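Local coordinates for protein rRNA N-glycosidase (Bougainvillea spectabilis, PDB 3CTK) that belongs to the ribosome-inactivating protein family of plants and has a mixed alpha-beta fold, at residues Y1-G9 / D43-T54; V31-Q39 / D240-S248. All coordinates share one frame; numbering follows the deposited sequence. Where two conformers were deposited one is given.

Contact 1 of 2, residues Y1-G9 / D43-T54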
loop_
_atom_site.group_PDB
_atom_site.type_symbol
_atom_site.label_atom_id
_atom_site.label_comp_id
_atom_site.label_asym_id
_atom_site.label_seq_id
_atom_site.Cartn_x
_atom_site.Cartn_y
_atom_site.Cartn_z
ATOM N N TYR A 1 -3.090 -6.940 17.130
ATOM C CA TYR A 1 -3.394 -6.508 15.736
ATOM C C TYR A 1 -3.754 -7.715 14.873
ATOM O O TYR A 1 -3.194 -8.800 15.048
ATOM C CB TYR A 1 -2.179 -5.781 15.143
ATOM C CG TYR A 1 -1.744 -4.572 15.945
ATOM C CD1 TYR A 1 -0.445 -4.475 16.445
ATOM C CD2 TYR A 1 -2.637 -3.533 16.220
ATOM C CE1 TYR A 1 -0.042 -3.374 17.204
ATOM C CE2 TYR A 1 -2.247 -2.426 16.978
ATOM C CZ TYR A 1 -0.949 -2.355 17.467
ATOM O OH TYR A 1 -0.555 -1.272 18.220
ATOM N N ASN A 2 -4.691 -7.532 13.947
ATOM C CA ASN A 2 -5.098 -8.626 13.070
ATOM C C ASN A 2 -4.089 -8.808 11.946
ATOM O O ASN A 2 -3.360 -7.877 11.600
ATOM C CB ASN A 2 -6.481 -8.368 12.470
ATOM C CG ASN A 2 -7.560 -8.230 13.527
ATOM O OD1 ASN A 2 -7.512 -8.882 14.571
ATOM N ND2 ASN A 2 -8.550 -7.387 13.254
ATOM N N THR A 3 -4.060 -10.008 11.377
ATOM C CA THR A 3 -3.142 -10.336 10.294
ATOM C C THR A 3 -3.865 -10.902 9.075
ATOM O O THR A 3 -4.801 -11.692 9.207
ATOM C CB THR A 3 -2.106 -11.396 10.743
ATOM O OG1 THR A 3 -1.329 -10.887 11.835
ATOM C CG2 THR A 3 -1.179 -11.763 9.594
ATOM N N VAL A 4 -3.430 -10.479 7.893
ATOM C CA VAL A 4 -3.971 -10.980 6.636
ATOM C C VAL A 4 -2.737 -11.574 5.967
ATOM O O VAL A 4 -1.650 -11.004 6.065
ATOM C CB VAL A 4 -4.562 -9.851 5.765
ATOM C CG1 VAL A 4 -5.783 -9.252 6.452
ATOM C CG2 VAL A 4 -3.513 -8.776 5.517
ATOM N N SER A 5 -2.885 -12.717 5.304
ATOM C CA SER A 5 -1.725 -13.359 4.689
ATOM C C SER A 5 -1.801 -13.578 3.186
ATOM O O SER A 5 -2.880 -13.742 2.620
ATOM C CB SER A 5 -1.459 -14.702 5.373
ATOM O OG SER A 5 -1.244 -14.537 6.764
ATOM N N PHE A 6 -0.631 -13.587 2.552
ATOM C CA PHE A 6 -0.520 -13.804 1.118
ATOM C C PHE A 6 0.757 -14.586 0.811
ATOM O O PHE A 6 1.861 -14.136 1.119
ATOM C CB PHE A 6 -0.502 -12.463 0.378
ATOM C CG PHE A 6 -0.470 -12.595 -1.121
ATOM C CD1 PHE A 6 -1.342 -13.460 -1.777
ATOM C CD2 PHE A 6 0.416 -11.835 -1.880
ATOM C CE1 PHE A 6 -1.333 -13.569 -3.168
ATOM C CE2 PHE A 6 0.433 -11.933 -3.276
ATOM C CZ PHE A 6 -0.443 -12.802 -3.919
ATOM N N ASN A 7 0.598 -15.769 0.223
ATOM C CA ASN A 7 1.744 -16.596 -0.139
ATOM C C ASN A 7 2.012 -16.375 -1.622
ATOM O O ASN A 7 1.121 -16.558 -2.452
ATOM C CB ASN A 7 1.449 -18.072 0.132
ATOM C CG ASN A 7 2.648 -18.957 -0.124
ATOM O OD1 ASN A 7 3.076 -19.123 -1.265
ATOM N ND2 ASN A 7 3.207 -19.524 0.941
ATOM N N LEU A 8 3.240 -15.980 -1.953
ATOM C CA LEU A 8 3.603 -15.691 -3.337
ATOM C C LEU A 8 3.604 -16.902 -4.267
ATOM O O LEU A 8 3.799 -16.762 -5.473
ATOM C CB LEU A 8 4.960 -14.979 -3.381
ATOM C CG LEU A 8 5.024 -13.683 -2.568
ATOM C CD1 LEU A 8 6.364 -12.999 -2.800
ATOM C CD2 LEU A 8 3.879 -12.757 -2.971
ATOM N N GLY A 9 3.381 -18.083 -3.703
ATOM C CA GLY A 9 3.322 -19.289 -4.507
ATOM C C GLY A 9 1.879 -19.584 -4.889
ATOM O O GLY A 9 1.596 -20.544 -5.608
ATOM N N ASP A 43 -4.839 2.931 19.985
ATOM C CA ASP A 43 -3.523 2.404 19.648
ATOM C C ASP A 43 -3.523 0.886 19.449
ATOM O O ASP A 43 -2.745 0.365 18.646
ATOM C CB ASP A 43 -2.497 2.779 20.721
ATOM C CG ASP A 43 -2.202 4.273 20.761
ATOM O OD1 ASP A 43 -2.356 4.955 19.726
ATOM O OD2 ASP A 43 -1.799 4.765 21.836
ATOM N N ASP A 44 -4.399 0.179 20.162
ATOM C CA ASP A 44 -4.470 -1.280 20.062
ATOM C C ASP A 44 -5.118 -1.795 18.779
ATOM O O ASP A 44 -5.145 -3.005 18.541
ATOM C CB ASP A 44 -5.234 -1.841 21.263
ATOM C CG ASP A 44 -6.697 -1.439 21.260
ATOM O OD1 ASP A 44 -7.010 -0.367 20.704
ATOM O OD2 ASP A 44 -7.527 -2.181 21.827
ATOM N N LYS A 45 -5.642 -0.892 17.953
ATOM C CA LYS A 45 -6.280 -1.292 16.703
ATOM C C LYS A 45 -5.742 -0.445 15.557
ATOM O O LYS A 45 -6.280 -0.460 14.444
ATOM C CB LYS A 45 -7.795 -1.110 16.803
ATOM C CG LYS A 45 -8.462 -2.009 17.839
ATOM C CD LYS A 45 -9.978 -1.870 17.810
ATOM C CE LYS A 45 -10.416 -0.468 18.206
ATOM N NZ LYS A 45 -11.901 -0.350 18.282
ATOM N N ARG A 46 -4.658 0.269 15.840
ATOM C CA ARG A 46 -4.028 1.171 14.888
ATOM C C ARG A 46 -3.355 0.520 13.679
ATOM O O ARG A 46 -3.230 1.157 12.634
ATOM C CB ARG A 46 -3.022 2.057 15.637
ATOM C CG ARG A 46 -2.317 3.124 14.800
ATOM C CD ARG A 46 -3.286 4.138 14.189
ATOM N NE ARG A 46 -2.564 5.169 13.446
ATOM C CZ ARG A 46 -1.951 6.207 14.008
ATOM N NH1 ARG A 46 -1.979 6.367 15.325
ATOM N NH2 ARG A 46 -1.281 7.069 13.254
ATOM N N PHE A 47 -2.928 -0.734 13.804
ATOM C CA PHE A 47 -2.249 -1.394 12.689
ATOM C C PHE A 47 -2.810 -2.743 12.274
ATOM O O PHE A 47 -3.447 -3.441 13.060
ATOM C CB PHE A 47 -0.759 -1.595 13.007
ATOM C CG PHE A 47 -0.038 -0.339 13.393
ATOM C CD1 PHE A 47 0.217 -0.051 14.731
ATOM C CD2 PHE A 47 0.369 0.568 12.421
ATOM C CE1 PHE A 47 0.867 1.127 15.095
ATOM C CE2 PHE A 47 1.018 1.747 12.774
ATOM C CZ PHE A 47 1.267 2.028 14.115
ATOM N N VAL A 48 -2.570 -3.098 11.015
ATOM C CA VAL A 48 -2.966 -4.396 10.492
ATOM C C VAL A 48 -1.663 -4.973 9.956
ATOM O O VAL A 48 -0.856 -4.252 9.370
ATOM C CB VAL A 48 -4.013 -4.295 9.349
ATOM C CG1 VAL A 48 -3.498 -3.418 8.225
ATOM C CG2 VAL A 48 -4.340 -5.693 8.826
ATOM N N LEU A 49 -1.442 -6.262 10.182
ATOM C CA LEU A 49 -0.219 -6.902 9.727
ATOM C C LEU A 49 -0.462 -7.737 8.473
ATOM O O LEU A 49 -1.462 -8.448 8.366
ATOM C CB LEU A 49 0.353 -7.775 10.849
ATOM C CG LEU A 49 0.549 -7.035 12.180
ATOM C CD1 LEU A 49 0.971 -8.007 13.274
ATOM C CD2 LEU A 49 1.591 -5.941 12.002
ATOM N N VAL A 50 0.460 -7.636 7.522
ATOM C CA VAL A 50 0.366 -8.370 6.267
ATOM C C VAL A 50 1.554 -9.322 6.155
ATOM O O VAL A 50 2.688 -8.892 5.955
ATOM C CB VAL A 50 0.372 -7.398 5.064
ATOM C CG1 VAL A 50 0.376 -8.178 3.751
ATOM C CG2 VAL A 50 -0.848 -6.489 5.132
ATOM N N ASP A 51 1.282 -10.617 6.297
ATOM C CA ASP A 51 2.319 -11.644 6.220
ATOM C C ASP A 51 2.515 -12.115 4.786
ATOM O O ASP A 51 1.635 -12.760 4.212
ATOM C CB ASP A 51 1.939 -12.844 7.094
ATOM C CG ASP A 51 2.161 -12.589 8.571
ATOM O OD1 ASP A 51 2.341 -11.415 8.962
ATOM O OD2 ASP A 51 2.148 -13.570 9.346
ATOM N N ILE A 52 3.671 -11.795 4.214
ATOM C CA ILE A 52 3.984 -12.191 2.844
ATOM C C ILE A 52 5.058 -13.266 2.881
ATOM O O ILE A 52 6.150 -13.042 3.411
ATOM C CB ILE A 52 4.502 -10.999 2.024
ATOM C CG1 ILE A 52 3.472 -9.866 2.062
ATOM C CG2 ILE A 52 4.777 -11.431 0.580
ATOM C CD1 ILE A 52 3.980 -8.561 1.482
ATOM N N THR A 53 4.744 -14.432 2.321
ATOM C CA THR A 53 5.679 -15.552 2.303
ATOM C C THR A 53 6.101 -15.900 0.877
ATOM O O THR A 53 5.265 -15.999 -0.018
ATOM C CB THR A 53 5.049 -16.801 2.949
ATOM O OG1 THR A 53 4.606 -16.482 4.276
ATOM C CG2 THR A 53 6.065 -17.934 3.020
ATOM N N THR A 54 7.401 -16.091 0.682
ATOM C CA THR A 54 7.952 -16.423 -0.633
ATOM C C THR A 54 7.909 -17.928 -0.889
ATOM O O THR A 54 7.671 -18.713 0.027
ATOM C CB THR A 54 9.423 -15.981 -0.740
ATOM O OG1 THR A 54 10.210 -16.716 0.209
ATOM C CG2 THR A 54 9.553 -14.489 -0.455
HETATM O O HOH W 1 -3.440 -4.948 19.349
HETATM O O HOH W 2 -5.615 -4.921 13.395
HETATM O O HOH W 3 1.506 -11.336 11.910
HETATM O O HOH W 4 1.096 -15.707 7.620
HETATM O O HOH W 5 6.127 -20.896 0.434
#

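Contact 2 of 2, residues V31-Q39 / D240-S248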
loop_
_atom_site.group_PDB
_atom_site.type_symbol
_atom_site.label_atom_id
_atom_site.label_comp_id
_atom_site.label_asym_id
_atom_site.label_seq_id
_atom_site.Cartn_x
_atom_site.Cartn_y
_atom_site.Cartn_z
ATOM N N VAL A 31 -19.368 6.264 2.495
ATOM C CA VAL A 31 -19.813 7.465 1.800
ATOM C C VAL A 31 -19.991 7.066 0.339
ATOM O O VAL A 31 -19.127 6.410 -0.245
ATOM C CB VAL A 31 -18.789 8.627 1.929
ATOM C CG1 VAL A 31 -17.510 8.302 1.181
ATOM C CG2 VAL A 31 -19.400 9.911 1.400
ATOM N N CYS A 32 -21.129 7.446 -0.235
ATOM C CA CYS A 32 -21.456 7.103 -1.615
ATOM C C CYS A 32 -21.255 5.601 -1.865
ATOM O O CYS A 32 -20.723 5.189 -2.902
ATOM C CB CYS A 32 -20.613 7.932 -2.595
ATOM S SG CYS A 32 -20.832 9.745 -2.469
ATOM N N GLN A 33 -21.687 4.795 -0.895
ATOM C CA GLN A 33 -21.597 3.336 -0.978
ATOM C C GLN A 33 -20.179 2.784 -1.096
ATOM O O GLN A 33 -19.977 1.701 -1.652
ATOM C CB GLN A 33 -22.436 2.833 -2.155
ATOM C CG GLN A 33 -23.920 3.108 -2.010
ATOM C CD GLN A 33 -24.708 2.688 -3.234
ATOM O OE1 GLN A 33 -24.572 3.273 -4.311
ATOM N NE2 GLN A 33 -25.532 1.665 -3.077
ATOM N N LEU A 34 -19.208 3.527 -0.573
ATOM C CA LEU A 34 -17.805 3.117 -0.604
ATOM C C LEU A 34 -17.231 3.090 0.814
ATOM O O LEU A 34 -17.628 3.884 1.670
ATOM C CB LEU A 34 -16.988 4.096 -1.455
ATOM C CG LEU A 34 -17.264 4.137 -2.957
ATOM C CD1 LEU A 34 -16.565 5.346 -3.569
ATOM C CD2 LEU A 34 -16.772 2.852 -3.605
ATOM N N PRO A 35 -16.295 2.166 1.082
ATOM C CA PRO A 35 -15.657 2.035 2.396
ATOM C C PRO A 35 -14.802 3.277 2.670
ATOM O O PRO A 35 -14.344 3.935 1.733
ATOM C CB PRO A 35 -14.803 0.772 2.245
ATOM C CG PRO A 35 -15.466 0.029 1.109
ATOM C CD PRO A 35 -15.798 1.135 0.161
ATOM N N VAL A 36 -14.595 3.592 3.948
ATOM C CA VAL A 36 -13.804 4.755 4.344
ATOM C C VAL A 36 -12.964 4.404 5.574
ATOM O O VAL A 36 -13.414 3.653 6.442
ATOM C CB VAL A 36 -14.730 5.957 4.698
ATOM C CG1 VAL A 36 -13.892 7.174 5.086
ATOM C CG2 VAL A 36 -15.643 6.280 3.523
ATOM N N THR A 37 -11.741 4.927 5.645
ATOM C CA THR A 37 -10.880 4.658 6.798
ATOM C C THR A 37 -11.224 5.621 7.937
ATOM O O THR A 37 -11.941 6.600 7.736
ATOM C CB THR A 37 -9.369 4.842 6.469
ATOM O OG1 THR A 37 -9.109 6.214 6.151
ATOM C CG2 THR A 37 -8.953 3.963 5.296
ATOM N N LEU A 38 -10.719 5.327 9.133
ATOM C CA LEU A 38 -10.931 6.183 10.301
ATOM C C LEU A 38 -9.702 7.077 10.473
ATOM O O LEU A 38 -8.575 6.612 10.309
ATOM C CB LEU A 38 -11.098 5.341 11.569
ATOM C CG LEU A 38 -12.470 4.798 11.952
ATOM C CD1 LEU A 38 -12.349 3.987 13.236
ATOM C CD2 LEU A 38 -13.436 5.953 12.147
ATOM N N GLN A 39 -9.913 8.348 10.809
ATOM C CA GLN A 39 -8.797 9.273 10.999
ATOM C C GLN A 39 -8.027 8.965 12.280
ATOM O O GLN A 39 -6.805 9.082 12.314
ATOM C CB GLN A 39 -9.293 10.718 11.035
ATOM C CG GLN A 39 -8.175 11.733 11.238
ATOM C CD GLN A 39 -8.647 13.162 11.076
ATOM O OE1 GLN A 39 -9.802 13.480 11.341
ATOM N NE2 GLN A 39 -7.743 14.038 10.654
ATOM N N ASP A 240 -13.200 2.673 -9.884
ATOM C CA ASP A 240 -11.767 2.472 -9.667
ATOM C C ASP A 240 -11.377 2.513 -8.192
ATOM O O ASP A 240 -10.230 2.227 -7.845
ATOM C CB ASP A 240 -10.951 3.538 -10.409
ATOM C CG ASP A 240 -11.108 3.463 -11.913
ATOM O OD1 ASP A 240 -11.150 2.339 -12.457
ATOM O OD2 ASP A 240 -11.173 4.531 -12.553
ATOM N N MET A 241 -12.323 2.859 -7.325
ATOM C CA MET A 241 -12.037 2.975 -5.893
ATOM C C MET A 241 -12.246 1.721 -5.051
ATOM O O MET A 241 -13.249 1.018 -5.195
ATOM C CB MET A 241 -12.870 4.104 -5.285
ATOM C CG MET A 241 -12.687 5.454 -5.951
ATOM S SD MET A 241 -10.955 5.948 -6.116
ATOM C CE MET A 241 -10.487 6.242 -4.410
ATOM N N GLY A 242 -11.289 1.463 -4.160
ATOM C CA GLY A 242 -11.364 0.318 -3.267
ATOM C C GLY A 242 -11.778 0.766 -1.872
ATOM O O GLY A 242 -12.648 0.161 -1.242
ATOM N N ILE A 243 -11.136 1.818 -1.382
ATOM C CA ILE A 243 -11.456 2.382 -0.068
ATOM C C ILE A 243 -10.973 3.831 -0.053
ATOM O O ILE A 243 -9.896 4.140 -0.574
ATOM C CB ILE A 243 -10.796 1.587 1.098
ATOM C CG1 ILE A 243 -11.200 2.210 2.438
ATOM C CG2 ILE A 243 -9.282 1.589 0.956
ATOM C CD1 ILE A 243 -10.840 1.361 3.655
ATOM N N LEU A 244 -11.787 4.713 0.523
ATOM C CA LEU A 244 -11.467 6.137 0.591
ATOM C C LEU A 244 -10.803 6.553 1.892
ATOM O O LEU A 244 -10.935 5.888 2.922
ATOM C CB LEU A 244 -12.734 6.982 0.424
ATOM C CG LEU A 244 -13.629 6.740 -0.796
ATOM C CD1 LEU A 244 -14.772 7.746 -0.786
ATOM C CD2 LEU A 244 -12.822 6.865 -2.071
ATOM N N LYS A 245 -10.095 7.677 1.838
ATOM C CA LYS A 245 -9.439 8.218 3.019
ATOM C C LYS A 245 -10.505 8.904 3.863
ATOM O O LYS A 245 -11.508 9.395 3.340
ATOM C CB LYS A 245 -8.359 9.228 2.621
ATOM C CG LYS A 245 -7.602 9.843 3.811
ATOM C CD LYS A 245 -6.549 10.860 3.362
ATOM C CE LYS A 245 -7.176 12.162 2.887
ATOM N NZ LYS A 245 -7.876 12.879 3.994
ATOM N N PHE A 246 -10.275 8.924 5.171
ATOM C CA PHE A 246 -11.189 9.539 6.130
ATOM C C PHE A 246 -11.498 10.991 5.786
ATOM O O PHE A 246 -10.809 11.583 4.950
ATOM C CB PHE A 246 -10.577 9.508 7.533
ATOM C CG PHE A 246 -9.212 10.152 7.620
ATOM C CD1 PHE A 246 -8.054 9.373 7.631
ATOM C CD2 PHE A 246 -9.081 11.539 7.656
ATOM C CE1 PHE A 246 -6.783 9.967 7.673
ATOM C CE2 PHE A 246 -7.811 12.145 7.698
ATOM C CZ PHE A 246 -6.660 11.356 7.705
ATOM N N LYS A 247 -12.526 11.543 6.447
ATOM C CA LYS A 247 -12.953 12.940 6.297
ATOM C C LYS A 247 -14.450 13.203 6.140
ATOM O O LYS A 247 -15.211 12.335 5.750
ATOM C CB LYS A 247 -12.250 13.595 5.127
ATOM C CG LYS A 247 -11.070 14.458 5.521
ATOM C CD LYS A 247 -11.511 15.573 6.440
ATOM C CE LYS A 247 -10.409 16.593 6.609
ATOM N NZ LYS A 247 -10.961 17.811 7.247
ATOM N N SER A 248 -14.846 14.439 6.430
ATOM C CA SER A 248 -16.230 14.918 6.335
ATOM C C SER A 248 -17.275 13.801 6.323
ATOM O O SER A 248 -17.981 13.657 7.343
ATOM C CB SER A 248 -16.380 15.770 5.069
ATOM O OG SER A 248 -17.657 16.384 5.002
ATOM O OXT SER A 248 -17.370 13.085 5.296
#

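Contact 1 of 2, residues Y1-G9 / D43-T54
The N-terminal Tyr1 reaches past the end of the regular strand pairing and docks its ring against the turn that leads into strand 47-53. Its chi1 of -58° sets CG anti to the carbonyl carbon and sends the ring alongside Phe47, both side chains pointing the same way. CB of Phe47 sits over the centre of one tyrosine face, 4.2 Å from the ring centroid, while the phenylalanine ring turns its edge to that face in a T-shaped stack, planes at 85°. At the rim, Tyr1 OH donates to Asp43 O over 2.8 Å, a bond tilted from the carbonyl plane, and a water joins Tyr1 N to Asp44 O. The terminal residue is thus held at its amine, ring face and hydroxyl.

Beyond it, strands 3-7 and 47-53 run parallel, bonded alternately from Leu49 N to Asn2 O (2.9 Å) through to Leu8 N and Thr53 O (2.8 Å). Thr3, Ser5, Leu49 and Asp51 share one sheet face. There CG2 of Thr3 lies 3.6 Å from CG of Asp51, and two waters link the carboxylate to its neighbours, one from Thr3 OG1 to OD1, the other from Ser5 OG to OD2. The buried face is apolar: Val4 CG2 meets Val50 CG2 at 3.5 Å, with Phe17 of helix 14-25 touching both valines, and Leu8 packs its branch on CG2 of Ile52. At the end of strand 3-7, Asn7 OD1 accepts from Gly9 N at 2.7 Å, an Asx turn. Parallel neighbours with helix 14-25 between them in sequence form a beta-alpha-beta unit, here at the edge of the mixed sheet of the ribosome-inactivating protein fold.

Contact 2 of 2, residues V31-Q39 / D240-S248
Val31 meets Leu244 methyl to methyl, CG1 to CD1 at 3.4 Å, a tight approach between side chains that cross at about a right angle. A type I' turn runs from Val31 to Leu34 and brings Leu34 back beside Val31, where its CD1 also rests on CD1 of Leu244. Pro35 lays its ring against the carbonyl of Gly242 and its CB on CG1 of Ile243; its own O receives Leu244 N at 2.9 Å, well off the carbonyl plane. Val36 forms the single backbone bridge with Leu244, and its CG1 lies near CA of Phe246. Thr37 N then returns a bond to Leu244 O (3.0 Å). With chi1 at 65°, Thr37 OG1 stands between its own N and carbonyl carbon, where Phe246 N reaches it in a weak bond; the same hydroxyl is hydrogen-bonded to Thr67 O. CG2 of Thr37 touches CD1 of Ile243. Gln39 finishes the contact, its extended chain laid over one face of the Phe246 ring: CB is 3.6 Å from the centroid, a CH-pi contact, and the amide stacks with planes 21° apart. CG of Lys245 lies over the opposite face, toward the rim of the ring. The paired loops lie against helix 198-208, with Leu244 on Ser202 and Ile205, while the disulfide from Cys32 to Cys212 ties the turn to the chain just ahead of strand 214-222.

In the fold
The two contacts illustrate how both ends of a chain can meet neighbouring stretches of its early part. Contact 1 joins the N terminus to strand 47-53, contact 2 joins the C-terminal tail to the loop that precedes that strand, and their centres lie about 21 Å apart. In sequence the segments alternate: 1-9, 31-39, 43-54, then 240-248. The connection after helix 14-25 therefore meets the tail before it enters the mixed sheet beside strand 3-7. Contact 1 belongs to the edge of that sheet; contact 2 lies by helix 198-208 and is tied by the disulfide to the chain entering the two-stranded sheet. The crossover thereby links the sheet region to the C-terminal region.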